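Local structure of replicative DNA helicase (Mycobacterium tuberculosis, 2R5U) at the interface of chains A and B and the interface of chains A and C. The protein unwinds double-stranded DNA ahead of the replisome as a hexameric, ATP-driven 5'-3' replicative helicase, here represented by its N-terminal domain. Residues are numbered along the deposited sequence; one frame, centred on the assembly and turned at random. Chains: chain A/B/C, Replicative DNA helicase.

Contact 1: the interface of chains A and B. Residues chain A 81, 83, 85-86, 89; chain B 32-33, 36, 114, 118, 121-122, 125.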
loop_
_atom_site.group_PDB
_atom_site.type_symbol
_atom_site.label_atom_id
_atom_site.label_comp_id
_atom_site.label_asym_id
_atom_site.label_seq_id
_atom_site.Cartn_x
_atom_site.Cartn_y
_atom_site.Cartn_z
ATOM N N PRO A 81 -13.200 15.029 35.501
ATOM C CA PRO A 81 -12.285 16.135 35.745
ATOM C C PRO A 81 -11.034 16.036 34.880
ATOM O O PRO A 81 -10.563 14.933 34.592
ATOM C CB PRO A 81 -11.927 15.973 37.233
ATOM C CG PRO A 81 -12.200 14.590 37.543
ATOM C CD PRO A 81 -13.375 14.209 36.714
ATOM N N ASP A 83 -7.415 17.230 35.204
ATOM C CA ASP A 83 -6.267 17.777 35.910
ATOM C C ASP A 83 -5.002 17.050 35.467
ATOM O O ASP A 83 -5.058 16.160 34.616
ATOM C CB ASP A 83 -6.449 17.721 37.447
ATOM C CG ASP A 83 -6.702 16.306 37.973
ATOM O OD1 ASP A 83 -6.078 15.336 37.493
ATOM O OD2 ASP A 83 -7.514 16.178 38.909
ATOM N N VAL A 85 -3.283 14.683 36.667
ATOM C CA VAL A 85 -3.348 13.220 36.842
ATOM C C VAL A 85 -4.266 12.532 35.833
ATOM O O VAL A 85 -3.846 11.575 35.203
ATOM C CB VAL A 85 -3.749 12.803 38.322
ATOM C CG1 VAL A 85 -3.941 11.257 38.439
ATOM C CG2 VAL A 85 -2.690 13.269 39.327
ATOM N N THR A 86 -5.497 13.018 35.681
ATOM C CA THR A 86 -6.466 12.384 34.790
ATOM C C THR A 86 -6.088 12.602 33.314
ATOM O O THR A 86 -6.323 11.739 32.471
ATOM C CB THR A 86 -7.902 12.857 35.054
ATOM O OG1 THR A 86 -8.000 14.269 34.826
ATOM C CG2 THR A 86 -8.375 12.489 36.509
ATOM N N ALA A 89 -3.119 10.316 32.332
ATOM C CA ALA A 89 -3.673 8.962 32.150
ATOM C C ALA A 89 -4.464 8.803 30.829
ATOM O O ALA A 89 -4.382 7.758 30.184
ATOM C CB ALA A 89 -4.542 8.602 33.336
ATOM N N ALA B 32 1.831 8.602 40.005
ATOM C CA ALA B 32 1.174 9.852 40.364
ATOM C C ALA B 32 -0.295 9.644 40.750
ATOM O O ALA B 32 -0.801 10.317 41.660
ATOM C CB ALA B 32 1.286 10.875 39.241
ATOM N N ALA B 33 -0.981 8.736 40.055
ATOM C CA ALA B 33 -2.370 8.394 40.395
ATOM C C ALA B 33 -2.448 7.695 41.753
ATOM O O ALA B 33 -3.361 7.969 42.536
ATOM C CB ALA B 33 -3.008 7.529 39.337
ATOM N N SER B 36 -1.974 10.331 44.431
ATOM C CA SER B 36 -3.143 11.194 44.470
ATOM C C SER B 36 -4.366 10.508 45.103
ATOM O O SER B 36 -5.163 11.171 45.781
ATOM C CB SER B 36 -3.458 11.727 43.060
ATOM O OG SER B 36 -2.293 12.372 42.520
ATOM N N PRO B 114 -4.199 16.537 43.030
ATOM C CA PRO B 114 -4.775 17.792 42.520
ATOM C C PRO B 114 -5.981 18.295 43.347
ATOM O O PRO B 114 -5.945 19.420 43.853
ATOM C CB PRO B 114 -5.192 17.429 41.094
ATOM C CG PRO B 114 -4.252 16.302 40.707
ATOM C CD PRO B 114 -4.161 15.487 41.987
ATOM N N ASN B 118 -11.781 14.342 43.982
ATOM C CA ASN B 118 -11.665 13.509 42.776
ATOM C C ASN B 118 -10.960 12.152 42.985
ATOM O O ASN B 118 -10.630 11.447 41.999
ATOM C CB ASN B 118 -10.937 14.280 41.695
ATOM C CG ASN B 118 -11.754 15.445 41.157
ATOM O OD1 ASN B 118 -12.988 15.435 41.216
ATOM N ND2 ASN B 118 -11.066 16.436 40.591
ATOM N N TYR B 121 -11.859 9.188 40.853
ATOM C CA TYR B 121 -11.338 9.205 39.487
ATOM C C TYR B 121 -9.907 8.706 39.469
ATOM O O TYR B 121 -9.525 7.947 38.566
ATOM C CB TYR B 121 -11.443 10.594 38.872
ATOM C CG TYR B 121 -12.866 11.046 38.688
ATOM C CD1 TYR B 121 -13.627 10.570 37.628
ATOM C CD2 TYR B 121 -13.456 11.953 39.583
ATOM C CE1 TYR B 121 -14.946 10.975 37.459
ATOM C CE2 TYR B 121 -14.771 12.377 39.412
ATOM C CZ TYR B 121 -15.506 11.876 38.355
ATOM O OH TYR B 121 -16.805 12.288 38.172
ATOM N N TYR B 122 -9.122 9.094 40.467
ATOM C CA TYR B 122 -7.748 8.594 40.558
ATOM C C TYR B 122 -7.720 7.108 40.852
ATOM O O TYR B 122 -6.881 6.402 40.311
ATOM C CB TYR B 122 -6.886 9.360 41.555
ATOM C CG TYR B 122 -7.000 10.871 41.426
ATOM C CD1 TYR B 122 -7.200 11.659 42.555
ATOM C CD2 TYR B 122 -6.903 11.521 40.175
ATOM C CE1 TYR B 122 -7.307 13.052 42.462
ATOM C CE2 TYR B 122 -7.019 12.942 40.071
ATOM C CZ TYR B 122 -7.222 13.682 41.240
ATOM O OH TYR B 122 -7.349 15.056 41.220
ATOM N N ILE B 125 -8.216 5.009 37.713
ATOM C CA ILE B 125 -6.923 4.926 37.013
ATOM C C ILE B 125 -6.039 3.830 37.612
ATOM O O ILE B 125 -5.493 2.999 36.872
ATOM C CB ILE B 125 -6.148 6.282 37.006
ATOM C CG1 ILE B 125 -6.886 7.316 36.146
ATOM C CG2 ILE B 125 -4.705 6.080 36.493
ATOM C CD1 ILE B 125 -6.427 8.773 36.364
#
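Chain A offers an extended turn, with A:Pro81 near phi -64°, psi 145°, that runs through A:Asp83 into helix 84-93, and chain B receives it with helix 31-43, the loop at B:Pro114 and the start of helix 119-147. A:Asp83 serves as the N-cap of helix 84-93. Its CG sits in the crowded position between backbone N and carbonyl carbon (chi1 57°), which turns the carboxylate back over the helix start, where OD1 accepts a hydrogen bond from the amide N of A:Thr86 at 3.0 Å, nearly straight at the hydrogen. The hydroxyl OG1 of A:Thr86 accepts one from the amide N of A:Asp83 at 3.0 Å, the reciprocal half of a capping box, and donates to the carbonyl O of A:Pro81, so one small hydroxyl ties the turn together. This leaves OD2 for the partner. The length of tyrosine carries the phenol OH of B:Tyr122 to it, tip to tip at 2.6 Å, arriving from above the carboxylate plane. The helix N-terminus may help to keep the carboxylate ionised and the bond strong. The ring carbons of B:Tyr122 also give an apolar contact: A:Val85 crosses the tyrosine at about a right angle, CG1 lying 3.4 Å from CD2. Its other branch, CG2, sits 3.7 Å from CG of B:Pro114, so one methyl packs on the tyrosine ring carbons and the other on the proline. At the turn's beginning, the rigid A:Pro81 ring sets CD over the centre of one face of B:Tyr121, 3.4 Å from the ring centroid, a CH-pi contact, while its CB and CG meet the amide tip of B:Asn118. At the far end, small A:Ala89 lets CD1 of B:Ile125 approach its CB to 3.6 Å. A capped helix start thus docks on a neighbouring subunit through a buttressed tyrosine-carboxylate hydrogen bond and an apolar surround, helping to join N-terminal domains in the hexameric ring.

Contact 2: the interface of chains A and C. Residues chain A 139-140, 142-143, 145-146, 162, 166; chain C 135-136, 139-140, 142-143, 166.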
loop_
_atom_site.group_PDB
_atom_site.type_symbol
_atom_site.label_atom_id
_atom_site.label_comp_id
_atom_site.label_asym_id
_atom_site.label_seq_id
_atom_site.Cartn_x
_atom_site.Cartn_y
_atom_site.Cartn_z
ATOM N N GLY A 139 -2.274 30.881 1.214
ATOM C CA GLY A 139 -1.543 31.727 0.261
ATOM C C GLY A 139 -0.460 30.946 -0.462
ATOM O O GLY A 139 -0.317 31.057 -1.679
ATOM N N THR A 140 0.299 30.146 0.285
ATOM C CA THR A 140 1.321 29.294 -0.325
ATOM C C THR A 140 0.697 28.199 -1.194
ATOM O O THR A 140 1.271 27.833 -2.223
ATOM C CB THR A 140 2.255 28.641 0.696
ATOM O OG1 THR A 140 1.549 27.592 1.349
ATOM C CG2 THR A 140 2.744 29.636 1.719
ATOM N N VAL A 142 -2.239 28.555 -2.849
ATOM C CA VAL A 142 -2.616 29.313 -4.058
ATOM C C VAL A 142 -1.411 29.451 -5.013
ATOM O O VAL A 142 -1.531 29.154 -6.203
ATOM C CB VAL A 142 -3.257 30.697 -3.690
ATOM C CG1 VAL A 142 -3.409 31.606 -4.914
ATOM C CG2 VAL A 142 -4.619 30.498 -2.995
ATOM N N VAL A 143 -0.256 29.881 -4.491
ATOM C CA VAL A 143 0.989 29.916 -5.278
ATOM C C VAL A 143 1.255 28.573 -5.978
ATOM O O VAL A 143 1.564 28.551 -7.171
ATOM C CB VAL A 143 2.229 30.341 -4.432
ATOM C CG1 VAL A 143 3.551 30.066 -5.182
ATOM C CG2 VAL A 143 2.133 31.802 -4.004
ATOM N N TYR A 145 -0.898 26.216 -6.738
ATOM C CA TYR A 145 -1.887 26.127 -7.809
ATOM C C TYR A 145 -1.440 26.873 -9.093
ATOM O O TYR A 145 -1.589 26.362 -10.208
ATOM C CB TYR A 145 -3.236 26.666 -7.314
ATOM C CG TYR A 145 -4.154 25.628 -6.688
ATOM C CD1 TYR A 145 -4.859 25.901 -5.506
ATOM C CD2 TYR A 145 -4.343 24.378 -7.295
ATOM C CE1 TYR A 145 -5.723 24.945 -4.940
ATOM C CE2 TYR A 145 -5.194 23.425 -6.742
ATOM C CZ TYR A 145 -5.875 23.702 -5.567
ATOM O OH TYR A 145 -6.712 22.729 -5.035
ATOM N N GLY A 146 -0.894 28.076 -8.927
ATOM C CA GLY A 146 -0.434 28.892 -10.055
ATOM C C GLY A 146 0.678 28.182 -10.812
ATOM O O GLY A 146 0.622 28.055 -12.043
ATOM N N ALA A 162 -8.375 27.757 -6.004
ATOM C CA ALA A 162 -7.548 28.711 -5.266
ATOM C C ALA A 162 -8.420 29.713 -4.495
ATOM O O ALA A 162 -8.070 30.120 -3.385
ATOM C CB ALA A 162 -6.585 29.424 -6.184
ATOM N N ILE A 166 -8.780 30.325 -0.012
ATOM C CA ILE A 166 -8.744 31.577 0.710
ATOM C C ILE A 166 -10.066 31.733 1.467
ATOM O O ILE A 166 -10.094 32.266 2.585
ATOM C CB ILE A 166 -8.407 32.762 -0.251
ATOM C CG1 ILE A 166 -7.037 32.525 -0.908
ATOM C CG2 ILE A 166 -8.407 34.117 0.464
ATOM C CD1 ILE A 166 -5.827 32.568 0.064
ATOM N N LEU C 135 -2.458 34.187 -10.054
ATOM C CA LEU C 135 -2.544 33.362 -8.839
ATOM C C LEU C 135 -1.254 33.361 -8.045
ATOM O O LEU C 135 -1.275 33.460 -6.821
ATOM C CB LEU C 135 -2.956 31.916 -9.139
ATOM C CG LEU C 135 -4.435 31.637 -9.378
ATOM C CD1 LEU C 135 -4.617 30.173 -9.766
ATOM C CD2 LEU C 135 -5.288 31.967 -8.148
ATOM N N VAL C 136 -0.133 33.219 -8.746
ATOM C CA VAL C 136 1.179 33.269 -8.108
ATOM C C VAL C 136 1.404 34.608 -7.398
ATOM O O VAL C 136 1.863 34.637 -6.242
ATOM C CB VAL C 136 2.314 32.973 -9.111
ATOM C CG1 VAL C 136 3.679 33.158 -8.457
ATOM C CG2 VAL C 136 2.173 31.559 -9.658
ATOM N N GLY C 139 -1.321 34.888 -4.467
ATOM C CA GLY C 139 -0.924 33.957 -3.408
ATOM C C GLY C 139 0.242 34.517 -2.622
ATOM O O GLY C 139 0.222 34.528 -1.390
ATOM N N THR C 140 1.256 34.990 -3.347
ATOM C CA THR C 140 2.434 35.629 -2.752
ATOM C C THR C 140 2.080 36.851 -1.878
ATOM O O THR C 140 2.645 37.032 -0.776
ATOM C CB THR C 140 3.454 36.016 -3.843
ATOM O OG1 THR C 140 3.898 34.830 -4.512
ATOM C CG2 THR C 140 4.656 36.736 -3.239
ATOM N N VAL C 142 -0.877 37.375 -0.362
ATOM C CA VAL C 142 -1.612 36.827 0.786
ATOM C C VAL C 142 -0.654 36.344 1.884
ATOM O O VAL C 142 -0.863 36.626 3.060
ATOM C CB VAL C 142 -2.532 35.659 0.336
ATOM C CG1 VAL C 142 -3.101 34.877 1.535
ATOM C CG2 VAL C 142 -3.649 36.173 -0.562
ATOM N N VAL C 143 0.393 35.634 1.479
ATOM C CA VAL C 143 1.444 35.178 2.386
ATOM C C VAL C 143 2.065 36.368 3.129
ATOM O O VAL C 143 2.321 36.282 4.347
ATOM C CB VAL C 143 2.538 34.380 1.642
ATOM C CG1 VAL C 143 3.750 34.125 2.544
ATOM C CG2 VAL C 143 1.988 33.076 1.136
ATOM N N ILE C 166 -7.497 37.782 -3.895
ATOM C CA ILE C 166 -7.774 36.503 -4.570
ATOM C C ILE C 166 -9.050 36.543 -5.412
ATOM O O ILE C 166 -9.094 35.960 -6.489
ATOM C CB ILE C 166 -7.782 35.282 -3.589
ATOM C CG1 ILE C 166 -6.444 35.184 -2.832
ATOM C CG2 ILE C 166 -8.058 33.962 -4.328
ATOM C CD1 ILE C 166 -5.272 34.589 -3.635
#
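Two long helices, 119-148 of chain A and 119-149 of chain C, cross at their glycines and are flanked by helices 155-167 and 156-167, the last modelled ones, giving a two-fold helical-hairpin interface between N-terminal domains. Glycine suits the crossing because, with no side chain, A:Gly139 and C:Gly139 let the backbones come close: the carbonyl O of A:Gly139 lies 3.4 Å from CA of C:Gly139. Valines flank the crossing. In A:Val142, CG1 is anti to the backbone N, which directs that methyl at CA of C:Gly139, 3.7 Å away, and C:Val142 does the same toward A:Gly139. CG2 of A:Val143, anti to the carbonyl carbon, packs 3.4 Å from the backbone N of C:Thr140, with a twin contact from C:Val143 to A:Thr140. The tightest packing lies beside this, between the second helices. A:Ile166 and C:Ile166 cross at about a right angle, their CG1 methylenes 3.3 Å apart, closer than usual carbon contact. In both, CG1 is anti to the carbonyl carbon and CD1 folds aside toward the opposite Val142, so the branched isoleucine chain covers both its twin and the facing valine. C:Leu135, with its longer reach, puts CD2 3.5 Å from CB of A:Ala162, where a single methyl suits the close approach. Packing loosens at the margin past C:Leu135, toward the later turns of helix 119-148. A:Gly146 is met by the CG2 methyl of C:Val136 at 3.8 Å, and A:Tyr145 loses very little surface to chain C, its CB standing 4.5 Å from CD1 of C:Leu135. No polar pair bridges the chains here, so the patch relies on shape and burial of hydrocarbon. The two threonines differ in rotamer: A:Thr140 has OG1 in the crowded position (chi1 74°) and packs its methyl CG2 against CG2 of C:Val143, whereas C:Thr140 (chi1 -62°) satisfies its hydroxyl within its own helix, OG1 donating to the carbonyl O of C:Val136 at 2.7 Å.

About 47 Å separate the centres of contact 1 and contact 2, which lie toward opposite ends of the N-terminal domain. The long helix serves both in different copies: early turns of 119-147 in chain B in contact 1, later turns of 119-148 in chain A and 119-149 in chain C in contact 2. No residue is common to both patches. Contact 1 is not an exact two-fold and joins unlike surfaces, whereas contact 2 pairs like with like. Chain A can thus link to B and C at once, which fits a six-membered ring built from two-fold pairs joined by a second contact between unlike surfaces.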